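Local coordinates for rusticyanin (Thiobacillus ferrooxidans, PDB 2CAK), which carries electrons from cytochrome c552 to the A-type oxidase as a periplasmic blue copper protein with one bound copper ion, at residues A[23-27]-A[28-32]. Residues are numbered along the deposited sequence; the frame is centred on the assembly and turned at random. Where two conformers were deposited one is given.
Sequences GKVSG and DTVTY
Thr31 O accepts the amide hydrogen of Lys24, with Lys24 N 2.8 Å away and tilted from the carbonyl plane. A CA-H of Gly23 leans on the same oxygen at a bent angle. Thr31 N returns an almost straight bond (174°) to Lys24 O. Ser26 and Thr29 form the second hydrogen-bonded pair of this beta hairpin, whose loop has two residues. Ser26 N lies 3.0 Å from Thr29 O, nearly in line with that carbonyl. The return bond, Thr29 N to Ser26 O, closes a type II' turn; its donor sits well above the carbonyl plane. Gly27 takes the first corner of the turn with positive phi. Val25 and Val30 form the non-hydrogen-bonded pair between these rungs. Their methyls meet loosely, Val25 CG2 to Val30 CG2 at 4.3 Å. With Val30 CG1 anti to the backbone N (chi1 -176°), that methyl comes within 3.7 Å of Gly23 CA.

Tyr32 closes the open end of the hairpin. Its CG is anti to its own carbonyl carbon (chi1 -64°), and the ring turns back over Gly23. Gly23 CA lies over one ring face, 3.9 Å from the centroid and displaced toward the rim, a CH-pi contact. Asp21 binds both Tyr32 OH and Gly23 N. Replacing Tyr32 with an alanine would probably take away the ring face that lies over Gly23 CA and leave Asp21 OD2 without its bond to the phenol. Strand 24-26 lies at one edge of its sheet, away from the copper site, while strand 29-31 also pairs with strand 62-65. Four backbone bonds hold the two strands together, while apolar packing on glycine, from Val30 and Tyr32, is concentrated at the base of the hairpin.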
loop_
_atom_site.group_PDB
_atom_site.type_symbol
_atom_site.label_atom_id
_atom_site.label_comp_id
_atom_site.label_asym_id
_atom_site.label_seq_id
_atom_site.Cartn_x
_atom_site.Cartn_y
_atom_site.Cartn_z
ATOM N N GLY A 23 0.619 -12.250 5.513
ATOM C CA GLY A 23 -0.667 -12.734 5.023
ATOM C C GLY A 23 -0.556 -14.080 4.329
ATOM O O GLY A 23 0.514 -14.557 3.989
ATOM N N LYS A 24 -1.729 -14.679 4.108
ATOM C CA LYS A 24 -1.854 -15.927 3.404
ATOM C C LYS A 24 -2.710 -15.683 2.162
ATOM O O LYS A 24 -3.788 -15.102 2.248
ATOM C CB LYS A 24 -2.481 -17.034 4.264
ATOM C CG LYS A 24 -2.598 -18.343 3.479
ATOM C CD LYS A 24 -1.223 -18.694 2.907
ATOM C CE LYS A 24 -1.075 -20.208 2.752
ATOM N NZ LYS A 24 -0.129 -20.527 1.630
ATOM N N VAL A 25 -2.217 -16.083 0.989
ATOM C CA VAL A 25 -2.936 -15.802 -0.266
ATOM C C VAL A 25 -3.940 -16.881 -0.605
ATOM O O VAL A 25 -3.613 -18.052 -0.553
ATOM C CB VAL A 25 -1.915 -15.701 -1.430
ATOM C CG1 VAL A 25 -2.619 -15.488 -2.764
ATOM C CG2 VAL A 25 -0.942 -14.600 -1.029
ATOM N N SER A 26 -5.110 -16.518 -1.049
ATOM C CA SER A 26 -6.047 -17.377 -1.731
ATOM C C SER A 26 -6.707 -16.591 -2.864
ATOM O O SER A 26 -7.374 -15.601 -2.591
ATOM C CB SER A 26 -7.147 -17.860 -0.796
ATOM O OG SER A 26 -7.772 -19.017 -1.331
ATOM N N GLY A 27 -6.500 -16.994 -4.106
ATOM C CA GLY A 27 -6.960 -16.235 -5.269
ATOM C C GLY A 27 -6.394 -14.821 -5.290
ATOM O O GLY A 27 -5.184 -14.634 -5.217
ATOM N N ASP A 28 -7.237 -13.797 -5.339
ATOM C CA ASP A 28 -6.693 -12.412 -5.305
ATOM C C ASP A 28 -6.988 -11.760 -3.955
ATOM O O ASP A 28 -7.203 -10.559 -3.866
ATOM C CB ASP A 28 -7.161 -11.545 -6.459
ATOM C CG ASP A 28 -6.364 -10.256 -6.686
ATOM O OD1 ASP A 28 -5.109 -10.127 -6.582
ATOM O OD2 ASP A 28 -6.975 -9.194 -7.035
ATOM N N THR A 29 -7.031 -12.584 -2.902
ATOM C CA THR A 29 -7.216 -12.055 -1.541
ATOM C C THR A 29 -6.039 -12.454 -0.659
ATOM O O THR A 29 -5.499 -13.571 -0.813
ATOM C CB THR A 29 -8.523 -12.609 -0.958
ATOM O OG1 THR A 29 -9.617 -12.150 -1.770
ATOM C CG2 THR A 29 -8.724 -12.090 0.435
ATOM N N VAL A 30 -5.615 -11.566 0.227
ATOM C CA VAL A 30 -4.568 -11.842 1.218
ATOM C C VAL A 30 -5.204 -11.743 2.595
ATOM O O VAL A 30 -5.738 -10.677 2.936
ATOM C CB VAL A 30 -3.368 -10.880 1.080
ATOM C CG1 VAL A 30 -2.273 -11.276 2.078
ATOM C CG2 VAL A 30 -2.893 -10.868 -0.367
ATOM N N THR A 31 -5.150 -12.812 3.359
ATOM C CA THR A 31 -5.795 -12.890 4.653
ATOM C C THR A 31 -4.739 -12.865 5.772
ATOM O O THR A 31 -3.792 -13.632 5.752
ATOM C CB THR A 31 -6.676 -14.144 4.789
ATOM O OG1 THR A 31 -7.727 -14.123 3.780
ATOM C CG2 THR A 31 -7.323 -14.153 6.138
ATOM N N TYR A 32 -4.928 -11.969 6.721
ATOM C CA TYR A 32 -4.023 -11.769 7.832
ATOM C C TYR A 32 -4.661 -12.312 9.133
ATOM O O TYR A 32 -5.889 -12.366 9.212
ATOM C CB TYR A 32 -3.703 -10.272 7.978
ATOM C CG TYR A 32 -2.961 -9.714 6.763
ATOM C CD1 TYR A 32 -3.652 -9.248 5.659
ATOM C CD2 TYR A 32 -1.580 -9.659 6.709
ATOM C CE1 TYR A 32 -3.029 -8.744 4.537
ATOM C CE2 TYR A 32 -0.912 -9.171 5.572
ATOM C CZ TYR A 32 -1.632 -8.708 4.493
ATOM O OH TYR A 32 -1.057 -8.210 3.383
#